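Local coordinates for protein manganese-containing pseudocatalase (Thermus thermophilus, PDB 2V8T) that probably breaks hydrogen peroxide down to water and oxygen at a site of two manganese ions held in a helical bundle, at residues 34-39 with 71-76; 41-46 with 153-158; 7-12 with 178-183; 64-69 with 186-191. One frame throughout, in Å; residues are numbered along the deposited sequence. Where two conformers were deposited one is given.

In the fold
The four contacts surround one dimanganese site. Contact 1 holds the ion of chain C and contacts 2 and 4 that of chain D. Water 1 lies between the two ions, bound to both. Contacts 2 and 4 are neighbours, with centres about 9 Å apart, and Tyr43 packs on Ile66. Contact 1 shares helix 36-49 with contact 2 and helix 57-85 with contact 4. Contact 3 binds no metal but belongs to the second shell. Its Gln9 NE2 lies 3.0 Å from Glu69 OE2 of contact 4, a probable hydrogen bond. The centres of contacts 2 and 3 are about 18 Å apart.

Contact 1: residues 34-39 with 71-76; sequences FGEMST and LGHIEL. With MN (manganese (II) ion), chain C.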
loop_
_atom_site.group_PDB
_atom_site.type_symbol
_atom_site.label_atom_id
_atom_site.label_comp_id
_atom_site.label_asym_id
_atom_site.label_seq_id
_atom_site.Cartn_x
_atom_site.Cartn_y
_atom_site.Cartn_z
ATOM N N PHE A 34 -7.426 -14.197 -2.727
ATOM C CA PHE A 34 -8.208 -15.401 -2.475
ATOM C C PHE A 34 -7.297 -16.639 -2.333
ATOM O O PHE A 34 -7.719 -17.783 -2.554
ATOM C CB PHE A 34 -9.292 -15.603 -3.535
ATOM C CG PHE A 34 -10.264 -14.481 -3.505
ATOM C CD1 PHE A 34 -11.184 -14.390 -2.503
ATOM C CD2 PHE A 34 -10.292 -13.499 -4.449
ATOM C CE1 PHE A 34 -12.089 -13.366 -2.434
ATOM C CE2 PHE A 34 -11.203 -12.463 -4.402
ATOM C CZ PHE A 34 -12.092 -12.382 -3.385
ATOM N N GLY A 35 -6.065 -16.416 -1.933
ATOM C CA GLY A 35 -5.154 -17.496 -1.642
ATOM C C GLY A 35 -5.370 -18.066 -0.243
ATOM O O GLY A 35 -6.192 -17.630 0.555
ATOM N N GLU A 36 -4.548 -19.068 0.049
ATOM C CA GLU A 36 -4.667 -19.811 1.310
ATOM C C GLU A 36 -4.332 -18.946 2.492
ATOM O O GLU A 36 -4.847 -19.173 3.601
ATOM C CB GLU A 36 -3.785 -21.060 1.250
ATOM C CG GLU A 36 -4.345 -22.106 0.270
ATOM C CD GLU A 36 -5.549 -22.814 0.775
ATOM O OE1 GLU A 36 -5.933 -22.641 1.948
ATOM O OE2 GLU A 36 -6.208 -23.596 0.008
ATOM N N MET A 37 -3.461 -17.935 2.350
ATOM C CA MET A 37 -3.262 -16.996 3.455
ATOM C C MET A 37 -4.567 -16.333 3.859
ATOM O O MET A 37 -4.784 -16.052 5.031
ATOM C CB MET A 37 -2.229 -15.920 3.116
ATOM C CG MET A 37 -0.837 -16.348 3.117
ATOM S SD MET A 37 -0.185 -16.576 4.819
ATOM C CE MET A 37 -0.055 -14.878 5.394
ATOM N N SER A 38 -5.393 -15.991 2.871
ATOM C CA SER A 38 -6.644 -15.327 3.163
ATOM C C SER A 38 -7.641 -16.244 3.845
ATOM O O SER A 38 -8.265 -15.825 4.828
ATOM C CB SER A 38 -7.263 -14.728 1.916
ATOM O OG SER A 38 -6.442 -13.648 1.510
ATOM N N THR A 39 -7.846 -17.442 3.349
ATOM C CA THR A 39 -8.788 -18.339 4.053
ATOM C C THR A 39 -8.276 -18.644 5.452
ATOM O O THR A 39 -9.025 -18.530 6.434
ATOM C CB THR A 39 -9.103 -19.557 3.206
ATOM O OG1 THR A 39 -7.865 -20.154 2.868
ATOM C CG2 THR A 39 -9.894 -19.188 1.972
ATOM N N LEU A 71 -3.880 -23.862 7.878
ATOM C CA LEU A 71 -2.436 -23.767 8.153
ATOM C C LEU A 71 -1.663 -24.744 7.285
ATOM O O LEU A 71 -0.585 -24.440 6.760
ATOM C CB LEU A 71 -2.135 -24.051 9.643
ATOM C CG LEU A 71 -2.541 -22.973 10.628
ATOM C CD1 LEU A 71 -2.513 -23.536 12.058
ATOM C CD2 LEU A 71 -1.619 -21.775 10.524
ATOM N N GLY A 72 -2.150 -25.985 7.199
ATOM C CA GLY A 72 -1.505 -26.958 6.366
ATOM C C GLY A 72 -1.628 -26.664 4.902
ATOM O O GLY A 72 -0.841 -27.167 4.077
ATOM N N HIS A 73 -2.620 -25.856 4.507
ATOM C CA HIS A 73 -2.732 -25.469 3.108
ATOM C C HIS A 73 -1.731 -24.391 2.722
ATOM O O HIS A 73 -1.182 -24.464 1.617
ATOM C CB HIS A 73 -4.146 -25.062 2.755
ATOM C CG HIS A 73 -5.129 -26.145 2.878
ATOM N ND1 HIS A 73 -6.444 -25.973 2.486
ATOM C CD2 HIS A 73 -4.981 -27.426 3.354
ATOM C CE1 HIS A 73 -7.051 -27.127 2.756
ATOM N NE2 HIS A 73 -6.197 -28.022 3.275
ATOM N N ILE A 74 -1.467 -23.389 3.569
ATOM C CA ILE A 74 -0.373 -22.480 3.222
ATOM C C ILE A 74 0.911 -23.273 3.095
ATOM O O ILE A 74 1.748 -23.011 2.223
ATOM C CB ILE A 74 -0.231 -21.233 4.141
ATOM C CG1 ILE A 74 0.102 -21.531 5.584
ATOM C CG2 ILE A 74 -1.464 -20.348 4.026
ATOM C CD1 ILE A 74 0.665 -20.309 6.341
ATOM N N GLU A 75 1.104 -24.265 3.978
ATOM C CA GLU A 75 2.298 -25.116 3.929
ATOM C C GLU A 75 2.385 -25.859 2.596
ATOM O O GLU A 75 3.435 -25.936 1.966
ATOM C CB GLU A 75 2.231 -26.077 5.128
ATOM C CG GLU A 75 3.438 -26.961 5.230
ATOM C CD GLU A 75 3.337 -28.014 6.340
ATOM O OE1 GLU A 75 2.175 -28.276 6.826
ATOM O OE2 GLU A 75 4.404 -28.568 6.683
ATOM N N LEU A 76 1.247 -26.452 2.181
ATOM C CA LEU A 76 1.229 -27.258 0.951
ATOM C C LEU A 76 1.487 -26.393 -0.300
ATOM O O LEU A 76 2.198 -26.798 -1.212
ATOM C CB LEU A 76 -0.100 -27.990 0.859
ATOM C CG LEU A 76 -0.230 -28.989 -0.298
ATOM C CD1 LEU A 76 0.742 -30.168 -0.062
ATOM C CD2 LEU A 76 -1.648 -29.492 -0.397
HETATM MN MN MN C . -7.487 -24.145 1.810
HETATM O O HOH W 1 -8.895 -22.623 1.829
HETATM O O HOH W 2 -7.969 -24.993 -0.199
#
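His73 and Glu36 meet at a shared manganese ion. His73 ND1 binds the manganese at 2.2 Å. Glu36 chelates it with both carboxylate oxygens, at 2.2 Å for OE1 and 2.3 Å for OE2. The carboxylate stands nearly upright to the imidazole, with the planes 84° apart. Glu36 OE1 lies at the edge of the ring, in its plane, and 3.1 Å from His73 CB. The nitrogen and the two oxygens are not hydrogen-bonded to each other; the metal brings them together. Glu36 reaches the ion by a bend at chi2 (-74°). Waters 1 and 2 also bind this ion, and Glu70 adds a bridging carboxylate. Lys162 is hydrogen-bonded to Glu36 OE2 and probably balances some of its charge.

Ile74 follows and makes the apolar half of the contact. Its CG2 presses on the start of the opposite helix, 3.5 Å from Glu36 C and 3.7 Å from Glu36 CB. The sulfur of Met37 passes obliquely over the same branch, with SD 4.1 Å from Ile74 CG2. Gly35 is the N-cap of helix 36-49, and Glu36 begins the helix, so the ligand sits at its N-terminal end. Leu181 of helix 172-200 packs on both metal ligands. Helix 144-166 lies against Phe34 and Thr39, while Phe48 of the second subunit packs on Ile74.

Contact 2: residues 41-46 with 153-158; sequences MNYMYQ and FLEVAA. With MN (manganese (II) ion), chain D.
Tyr43 points its ring edge at Glu155. The planes of the phenol and the carboxylate are turned only slightly against each other, although the two side chains run obliquely. Tyr43 OH donates a hydrogen bond of 2.7 Å to Glu155 OE2. It arrives on the anti side of that oxygen, 19° out of the carboxylate plane. Glu155 OE2 also binds manganese at 2.2 Å, and Glu155 OE1 completes the chelate at 2.4 Å. Glu155 bends at chi2 (-74°), which turns its carboxylate toward the ion. OE2 is therefore gripped by both a metal and a phenol, which should help to fix the rotation of the group.

Leu154 supplies the apolar side. It runs past Tyr43 in the opposite direction, with Leu154 CD1 4.1 Å from Tyr43 CE1. The same methyl, Leu154 CD1, lies 3.6 Å from Asn42 ND2, whose hydrogen bonds go to Ser38 O and Tyr137 O. With a phenylalanine in place of Tyr43, Glu155 OE2 would probably lose its phenol partner, leaving the tilt of the carboxylate more to the metal.

The axes of the two short helical segments stay 12.7 Å apart, so long side chains bridge the gap. They run nearly antiparallel, at 163°. Carboxylates and histidines meeting two metals between helices 36-49, 57-85, 144-166 and 172-200 are characteristic of the ferritin-like four-helix bundle.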
loop_
_atom_site.group_PDB
_atom_site.type_symbol
_atom_site.label_atom_id
_atom_site.label_comp_id
_atom_site.label_asym_id
_atom_site.label_seq_id
_atom_site.Cartn_x
_atom_site.Cartn_y
_atom_site.Cartn_z
ATOM N N MET A 41 -6.306 -16.756 7.418
ATOM C CA MET A 41 -6.345 -15.671 8.377
ATOM C C MET A 41 -7.770 -15.206 8.649
ATOM O O MET A 41 -8.079 -14.762 9.768
ATOM C CB MET A 41 -5.459 -14.538 7.868
ATOM C CG MET A 41 -3.948 -14.903 7.874
ATOM S SD MET A 41 -3.244 -14.814 9.567
ATOM C CE MET A 41 -1.786 -15.878 9.490
ATOM N N ASN A 42 -8.664 -15.303 7.652
ATOM C CA ASN A 42 -10.062 -15.043 7.918
ATOM C C ASN A 42 -10.581 -15.952 9.053
ATOM O O ASN A 42 -11.179 -15.487 10.006
ATOM C CB ASN A 42 -10.928 -15.268 6.645
ATOM C CG ASN A 42 -11.016 -13.981 5.847
ATOM O OD1 ASN A 42 -11.855 -13.159 6.146
ATOM N ND2 ASN A 42 -10.137 -13.794 4.870
ATOM N N TYR A 43 -10.368 -17.263 8.867
ATOM C CA TYR A 43 -10.968 -18.186 9.860
ATOM C C TYR A 43 -10.231 -18.095 11.174
ATOM O O TYR A 43 -10.850 -18.236 12.251
ATOM C CB TYR A 43 -10.989 -19.589 9.303
ATOM C CG TYR A 43 -11.596 -19.697 7.936
ATOM C CD1 TYR A 43 -12.524 -18.783 7.404
ATOM C CD2 TYR A 43 -11.207 -20.744 7.101
ATOM C CE1 TYR A 43 -12.955 -18.866 6.104
ATOM C CE2 TYR A 43 -11.661 -20.874 5.801
ATOM C CZ TYR A 43 -12.540 -19.899 5.295
ATOM O OH TYR A 43 -12.980 -19.934 4.006
ATOM N N MET A 44 -8.927 -17.861 11.142
ATOM C CA MET A 44 -8.172 -17.744 12.378
ATOM C C MET A 44 -8.701 -16.577 13.189
ATOM O O MET A 44 -9.031 -16.714 14.378
ATOM C CB MET A 44 -6.704 -17.592 12.092
ATOM C CG MET A 44 -5.843 -17.794 13.224
ATOM S SD MET A 44 -5.899 -19.437 13.979
ATOM C CE MET A 44 -5.232 -20.230 12.943
ATOM N N TYR A 45 -8.754 -15.367 12.586
ATOM C CA TYR A 45 -9.221 -14.208 13.342
ATOM C C TYR A 45 -10.680 -14.331 13.719
ATOM O O TYR A 45 -11.064 -13.944 14.825
ATOM C CB TYR A 45 -8.896 -12.909 12.616
ATOM C CG TYR A 45 -7.460 -12.515 12.837
ATOM C CD1 TYR A 45 -7.089 -11.647 13.850
ATOM C CD2 TYR A 45 -6.422 -13.052 12.100
ATOM C CE1 TYR A 45 -5.788 -11.355 14.103
ATOM C CE2 TYR A 45 -5.077 -12.783 12.339
ATOM C CZ TYR A 45 -4.794 -11.900 13.373
ATOM O OH TYR A 45 -3.468 -11.562 13.632
ATOM N N GLN A 46 -11.541 -14.856 12.819
ATOM C CA GLN A 46 -12.920 -15.064 13.231
ATOM C C GLN A 46 -12.984 -15.968 14.458
ATOM O O GLN A 46 -13.790 -15.773 15.370
ATOM C CB GLN A 46 -13.757 -15.673 12.096
ATOM C CG GLN A 46 -14.024 -14.669 10.981
ATOM C CD GLN A 46 -14.584 -15.361 9.763
ATOM O OE1 GLN A 46 -15.009 -16.510 9.860
ATOM N NE2 GLN A 46 -14.604 -14.697 8.619
ATOM N N PHE A 153 -18.659 -17.477 0.215
ATOM C CA PHE A 153 -18.128 -16.761 -0.966
ATOM C C PHE A 153 -16.617 -16.956 -1.104
ATOM O O PHE A 153 -16.110 -17.234 -2.184
ATOM C CB PHE A 153 -18.494 -15.281 -0.863
ATOM C CG PHE A 153 -17.726 -14.447 -1.841
ATOM C CD1 PHE A 153 -17.986 -14.525 -3.213
ATOM C CD2 PHE A 153 -16.679 -13.653 -1.431
ATOM C CE1 PHE A 153 -17.191 -13.855 -4.128
ATOM C CE2 PHE A 153 -15.924 -12.942 -2.385
ATOM C CZ PHE A 153 -16.192 -13.083 -3.743
ATOM N N LEU A 154 -15.883 -16.786 0.013
ATOM C CA LEU A 154 -14.425 -16.857 -0.028
ATOM C C LEU A 154 -13.995 -18.203 -0.588
ATOM O O LEU A 154 -13.063 -18.290 -1.394
ATOM C CB LEU A 154 -13.797 -16.709 1.344
ATOM C CG LEU A 154 -12.512 -15.935 1.583
ATOM C CD1 LEU A 154 -11.971 -16.305 3.018
ATOM C CD2 LEU A 154 -11.545 -15.910 0.411
ATOM N N GLU A 155 -14.605 -19.307 -0.132
ATOM C CA GLU A 155 -14.217 -20.593 -0.616
ATOM C C GLU A 155 -14.457 -20.773 -2.096
ATOM O O GLU A 155 -13.638 -21.381 -2.792
ATOM C CB GLU A 155 -14.880 -21.743 0.186
ATOM C CG GLU A 155 -14.355 -21.857 1.606
ATOM C CD GLU A 155 -12.961 -22.450 1.757
ATOM O OE1 GLU A 155 -12.509 -23.256 0.916
ATOM O OE2 GLU A 155 -12.316 -22.224 2.832
ATOM N N VAL A 156 -15.603 -20.303 -2.615
ATOM C CA VAL A 156 -15.858 -20.491 -4.050
ATOM C C VAL A 156 -15.032 -19.513 -4.909
ATOM O O VAL A 156 -14.665 -19.869 -6.036
ATOM C CB VAL A 156 -17.349 -20.517 -4.383
ATOM C CG1 VAL A 156 -18.004 -21.738 -3.749
ATOM C CG2 VAL A 156 -18.089 -19.240 -4.021
ATOM N N ALA A 157 -14.724 -18.325 -4.400
ATOM C CA ALA A 157 -13.801 -17.425 -5.104
ATOM C C ALA A 157 -12.388 -18.061 -5.147
ATOM O O ALA A 157 -11.731 -18.085 -6.189
ATOM C CB ALA A 157 -13.775 -16.068 -4.422
ATOM N N ALA A 158 -11.952 -18.600 -4.011
ATOM C CA ALA A 158 -10.659 -19.293 -3.957
ATOM C C ALA A 158 -10.643 -20.473 -4.919
ATOM O O ALA A 158 -9.647 -20.721 -5.596
ATOM C CB ALA A 158 -10.365 -19.749 -2.537
HETATM MN MN MN D . -10.692 -23.674 2.474
HETATM O O HOH W 1 -8.895 -22.623 1.829
#

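Contact 3: residues 7-12 with 178-183; sequences RLQIEL and IGYLLV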
loop_
_atom_site.group_PDB
_atom_site.type_symbol
_atom_site.label_atom_id
_atom_site.label_comp_id
_atom_site.label_asym_id
_atom_site.label_seq_id
_atom_site.Cartn_x
_atom_site.Cartn_y
_atom_site.Cartn_z
ATOM N N ARG A 7 4.693 -33.137 8.319
ATOM C CA ARG A 7 4.127 -33.848 7.179
ATOM C C ARG A 7 3.277 -32.853 6.383
ATOM O O ARG A 7 2.526 -32.089 6.986
ATOM C CB ARG A 7 3.186 -34.985 7.614
ATOM C CG ARG A 7 3.875 -36.107 8.362
ATOM C CD ARG A 7 4.643 -37.061 7.461
ATOM N NE ARG A 7 3.707 -37.946 6.732
ATOM C CZ ARG A 7 4.101 -38.923 5.922
ATOM N NH1 ARG A 7 5.366 -39.110 5.630
ATOM N NH2 ARG A 7 3.196 -39.742 5.398
ATOM N N LEU A 8 3.338 -32.935 5.068
ATOM C CA LEU A 8 2.379 -32.237 4.217
ATOM C C LEU A 8 1.076 -32.983 4.208
ATOM O O LEU A 8 1.030 -34.207 4.405
ATOM C CB LEU A 8 2.888 -32.124 2.792
ATOM C CG LEU A 8 4.165 -31.309 2.628
ATOM C CD1 LEU A 8 4.604 -31.321 1.162
ATOM C CD2 LEU A 8 3.987 -29.885 3.148
ATOM N N GLN A 9 -0.036 -32.300 3.878
ATOM C CA GLN A 9 -1.328 -32.963 3.909
ATOM C C GLN A 9 -1.459 -34.027 2.845
ATOM O O GLN A 9 -2.273 -34.952 2.983
ATOM C CB GLN A 9 -2.476 -31.908 3.843
ATOM C CG GLN A 9 -3.789 -32.470 4.247
ATOM C CD GLN A 9 -4.889 -31.425 4.444
ATOM O OE1 GLN A 9 -4.600 -30.268 4.668
ATOM N NE2 GLN A 9 -6.116 -31.825 4.382
ATOM N N ILE A 10 -0.715 -33.915 1.723
ATOM C CA ILE A 10 -0.533 -34.976 0.730
ATOM C C ILE A 10 0.940 -34.996 0.361
ATOM O O ILE A 10 1.635 -33.988 0.491
ATOM C CB ILE A 10 -1.352 -34.791 -0.565
ATOM C CG1 ILE A 10 -1.101 -33.459 -1.231
ATOM C CG2 ILE A 10 -2.839 -35.079 -0.334
ATOM C CD1 ILE A 10 -1.535 -33.350 -2.645
ATOM N N GLU A 11 1.376 -36.115 -0.188
ATOM C CA GLU A 11 2.669 -36.153 -0.835
ATOM C C GLU A 11 2.606 -35.367 -2.153
ATOM O O GLU A 11 1.562 -35.302 -2.804
ATOM C CB GLU A 11 3.326 -37.467 -1.017
ATOM C CG GLU A 11 2.836 -38.157 -2.221
ATOM C CD GLU A 11 1.597 -38.911 -2.109
ATOM O OE1 GLU A 11 0.888 -38.686 -1.110
ATOM O OE2 GLU A 11 1.300 -39.780 -2.960
ATOM N N LEU A 12 3.743 -34.802 -2.543
ATOM C CA LEU A 12 3.883 -34.108 -3.818
ATOM C C LEU A 12 4.932 -34.796 -4.683
ATOM O O LEU A 12 5.930 -35.304 -4.181
ATOM C CB LEU A 12 4.305 -32.670 -3.588
ATOM C CG LEU A 12 3.278 -31.771 -2.901
ATOM C CD1 LEU A 12 3.912 -30.406 -2.617
ATOM C CD2 LEU A 12 2.026 -31.641 -3.731
ATOM N N ILE A 178 -3.380 -28.680 -6.564
ATOM C CA ILE A 178 -4.627 -27.991 -6.856
ATOM C C ILE A 178 -5.780 -28.976 -6.835
ATOM O O ILE A 178 -6.853 -28.699 -6.315
ATOM C CB ILE A 178 -4.558 -27.195 -8.156
ATOM C CG1 ILE A 178 -3.582 -26.038 -8.023
ATOM C CG2 ILE A 178 -5.976 -26.762 -8.547
ATOM C CD1 ILE A 178 -3.211 -25.365 -9.331
ATOM N N GLY A 179 -5.584 -30.171 -7.442
ATOM C CA GLY A 179 -6.662 -31.143 -7.392
ATOM C C GLY A 179 -7.087 -31.456 -5.954
ATOM O O GLY A 179 -8.280 -31.573 -5.658
ATOM N N TYR A 180 -6.109 -31.614 -5.087
ATOM C CA TYR A 180 -6.405 -31.905 -3.678
ATOM C C TYR A 180 -7.160 -30.740 -3.034
ATOM O O TYR A 180 -8.176 -30.935 -2.345
ATOM C CB TYR A 180 -5.120 -32.236 -2.918
ATOM C CG TYR A 180 -5.388 -32.640 -1.498
ATOM C CD1 TYR A 180 -5.999 -33.850 -1.220
ATOM C CD2 TYR A 180 -5.062 -31.842 -0.424
ATOM C CE1 TYR A 180 -6.274 -34.277 0.077
ATOM C CE2 TYR A 180 -5.375 -32.280 0.900
ATOM C CZ TYR A 180 -5.955 -33.508 1.106
ATOM O OH TYR A 180 -6.252 -33.884 2.430
ATOM N N LEU A 181 -6.656 -29.521 -3.235
ATOM C CA LEU A 181 -7.280 -28.370 -2.591
ATOM C C LEU A 181 -8.610 -27.975 -3.214
ATOM O O LEU A 181 -9.424 -27.336 -2.536
ATOM C CB LEU A 181 -6.300 -27.222 -2.488
ATOM C CG LEU A 181 -5.078 -27.498 -1.581
ATOM C CD1 LEU A 181 -4.248 -26.231 -1.404
ATOM C CD2 LEU A 181 -5.481 -28.062 -0.205
ATOM N N LEU A 182 -8.872 -28.368 -4.458
ATOM C CA LEU A 182 -10.243 -28.224 -4.998
ATOM C C LEU A 182 -11.199 -29.091 -4.188
ATOM O O LEU A 182 -12.337 -28.694 -3.881
ATOM C CB LEU A 182 -10.290 -28.633 -6.460
ATOM C CG LEU A 182 -9.661 -27.644 -7.433
ATOM C CD1 LEU A 182 -9.550 -28.283 -8.806
ATOM C CD2 LEU A 182 -10.452 -26.325 -7.477
ATOM N N VAL A 183 -10.773 -30.312 -3.848
ATOM C CA VAL A 183 -11.626 -31.200 -3.056
ATOM C C VAL A 183 -11.802 -30.650 -1.640
ATOM O O VAL A 183 -12.918 -30.590 -1.112
ATOM C CB VAL A 183 -11.076 -32.634 -3.102
ATOM C CG1 VAL A 183 -11.898 -33.521 -2.139
ATOM C CG2 VAL A 183 -11.136 -33.144 -4.532
#
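Gln9 and Ile10 approach the ring of Tyr180 from different sides, one at the edge and one over a face. Gln9 comes first. With CG anti to the backbone N (chi1 -164°) and the chain extended beyond it, its amide reaches the phenol end of the ring. Gln9 NE2 donates a hydrogen bond of 2.8 Å to Tyr180 OH. The bond is bent, with an N-H...O angle of 131°, and the oxygen sits well off the amide plane. The amide is roughly perpendicular to the ring. Gln9 CD lies at the ring edge, in its plane, 3.7 Å from Tyr180 CE2.

Ile10 comes next and covers a face. Its CG2 methyl stands 3.5 Å from the centroid of the Tyr180 ring and 11° off the ring normal, a CH-pi contact over the centre. Ile10 CD1 reaches further back, 3.8 Å from Tyr180 CB. Ile10 and Tyr180 both touch Tyr224 of helix 219-226, which meets the Tyr180 ring edge-to-face.

The contact pins the segment after strand 7-8 to helix 172-200. Gln9 NE2 serves two acceptors, Tyr180 OH and Glu69 OE2, and Glu69 in turn bonds a manganese ligand, His188. Tyr180 is thus linked to the metal site by polar groups, and it probably helps to set the position of the Gln9 amide.

Contact 4: residues 64-69 with 186-191; sequences ANIATE and GVHAAA. With MN (manganese (II) ion), chain D.
The imidazole of His188 has Ile66 over one face and Glu69 at its edge. Ile66 CG2 stands above the ring centre, 3.5 Å from the centroid, a CH-pi contact. Glu69 OE1 sits at the NE2 edge. The segments lie on nearly antiparallel helices of the ferritin-like four-helix bundle that encloses the two manganese ions.

His188 uses both ring nitrogens. His188 ND1 binds manganese at 2.2 Å, beside water 1 and the carboxylates of Glu70 and Glu155. His188 NE2 donates a 2.8 Å hydrogen bond to Glu69 OE1. The bond is nearly straight, at 165°, and lies in the ring plane. Carboxylate and ring planes are close to a right angle, so the histidine meets OE1 from above the carboxylate plane, 69° out of it. Glu69 reaches this far because its chain is fully extended, with CG anti to the backbone N (chi1 -178°). Metal and carboxylate hold the ring by its two nitrogens, which should fix its rotation. Glu69 is a second-shell residue that positions a first-shell ligand.

Glu69 OE2 forms a salt bridge with Arg184, takes a hydrogen bond from Gln9 and a weak one from His73. With a leucine in place of Glu69, His188 NE2 would probably be left without its acceptor and Arg184 without this partner charge, and the ring would be less firmly held against the metal. Further along, the helices meet through small apolar groups, with Ile66 CD1 4.2 Å from Ala191 CB.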
loop_
_atom_site.group_PDB
_atom_site.type_symbol
_atom_site.label_atom_id
_atom_site.label_comp_id
_atom_site.label_asym_id
_atom_site.label_seq_id
_atom_site.Cartn_x
_atom_site.Cartn_y
_atom_site.Cartn_z
ATOM N N ALA A 64 -13.018 -22.720 13.978
ATOM C CA ALA A 64 -11.746 -22.929 14.614
ATOM C C ALA A 64 -10.983 -24.089 13.964
ATOM O O ALA A 64 -9.751 -24.051 13.821
ATOM C CB ALA A 64 -11.912 -23.159 16.108
ATOM N N ASN A 65 -11.707 -25.155 13.631
ATOM C CA ASN A 65 -11.095 -26.336 13.054
ATOM C C ASN A 65 -10.679 -26.123 11.590
ATOM O O ASN A 65 -9.595 -26.528 11.188
ATOM C CB ASN A 65 -12.048 -27.518 13.164
ATOM C CG ASN A 65 -11.414 -28.782 12.689
ATOM O OD1 ASN A 65 -10.459 -29.283 13.305
ATOM N ND2 ASN A 65 -11.899 -29.317 11.587
ATOM N N ILE A 66 -11.549 -25.494 10.790
ATOM C CA ILE A 66 -11.175 -25.229 9.402
ATOM C C ILE A 66 -9.977 -24.277 9.364
ATOM O O ILE A 66 -9.070 -24.466 8.546
ATOM C CB ILE A 66 -12.364 -24.789 8.554
ATOM C CG1 ILE A 66 -13.372 -25.927 8.443
ATOM C CG2 ILE A 66 -11.895 -24.346 7.160
ATOM C CD1 ILE A 66 -14.671 -25.541 7.715
ATOM N N ALA A 67 -9.912 -23.289 10.273
ATOM C CA ALA A 67 -8.736 -22.434 10.335
ATOM C C ALA A 67 -7.463 -23.288 10.455
ATOM O O ALA A 67 -6.431 -23.011 9.842
ATOM C CB ALA A 67 -8.817 -21.493 11.523
ATOM N N THR A 68 -7.517 -24.298 11.341
ATOM C CA THR A 68 -6.354 -25.153 11.563
ATOM C C THR A 68 -5.970 -25.907 10.298
ATOM O O THR A 68 -4.802 -26.051 9.970
ATOM C CB THR A 68 -6.613 -26.102 12.734
ATOM O OG1 THR A 68 -7.067 -25.335 13.836
ATOM C CG2 THR A 68 -5.354 -26.848 13.123
ATOM N N GLU A 69 -6.982 -26.438 9.575
ATOM C CA GLU A 69 -6.680 -27.106 8.322
ATOM C C GLU A 69 -5.958 -26.136 7.349
ATOM O O GLU A 69 -5.024 -26.530 6.644
ATOM C CB GLU A 69 -7.945 -27.671 7.644
ATOM C CG GLU A 69 -7.542 -28.396 6.375
ATOM C CD GLU A 69 -8.610 -29.178 5.635
ATOM O OE1 GLU A 69 -9.789 -29.228 6.075
ATOM O OE2 GLU A 69 -8.239 -29.723 4.553
ATOM N N GLY A 186 -14.075 -27.741 -1.672
ATOM C CA GLY A 186 -15.439 -28.195 -1.783
ATOM C C GLY A 186 -16.016 -28.572 -0.447
ATOM O O GLY A 186 -17.195 -28.265 -0.145
ATOM N N VAL A 187 -15.237 -29.248 0.398
ATOM C CA VAL A 187 -15.676 -29.587 1.744
ATOM C C VAL A 187 -15.957 -28.312 2.537
ATOM O O VAL A 187 -16.988 -28.194 3.193
ATOM C CB VAL A 187 -14.618 -30.455 2.460
ATOM C CG1 VAL A 187 -14.921 -30.588 3.943
ATOM C CG2 VAL A 187 -14.574 -31.835 1.770
ATOM N N HIS A 188 -15.022 -27.334 2.481
ATOM C CA HIS A 188 -15.233 -26.135 3.287
ATOM C C HIS A 188 -16.454 -25.351 2.818
ATOM O O HIS A 188 -17.223 -24.857 3.646
ATOM C CB HIS A 188 -13.975 -25.257 3.235
ATOM C CG HIS A 188 -12.786 -25.911 3.833
ATOM N ND1 HIS A 188 -11.533 -25.386 3.632
ATOM C CD2 HIS A 188 -12.677 -27.055 4.577
ATOM C CE1 HIS A 188 -10.696 -26.198 4.276
ATOM N NE2 HIS A 188 -11.344 -27.211 4.845
ATOM N N ALA A 189 -16.630 -25.183 1.499
ATOM C CA ALA A 189 -17.819 -24.497 1.001
ATOM C C ALA A 189 -19.082 -25.219 1.419
ATOM O O ALA A 189 -20.079 -24.616 1.825
ATOM C CB ALA A 189 -17.772 -24.348 -0.515
ATOM N N ALA A 190 -19.064 -26.556 1.316
ATOM C CA ALA A 190 -20.232 -27.340 1.745
ATOM C C ALA A 190 -20.497 -27.146 3.235
ATOM O O ALA A 190 -21.661 -27.073 3.652
ATOM C CB ALA A 190 -19.993 -28.831 1.421
ATOM N N ALA A 191 -19.439 -27.110 4.054
ATOM C CA ALA A 191 -19.598 -26.999 5.482
ATOM C C ALA A 191 -20.183 -25.627 5.851
ATOM O O ALA A 191 -21.104 -25.526 6.661
ATOM C CB ALA A 191 -18.265 -27.228 6.202
HETATM MN MN MN D . -10.692 -23.674 2.474
HETATM O O HOH W 1 -8.895 -22.623 1.829
#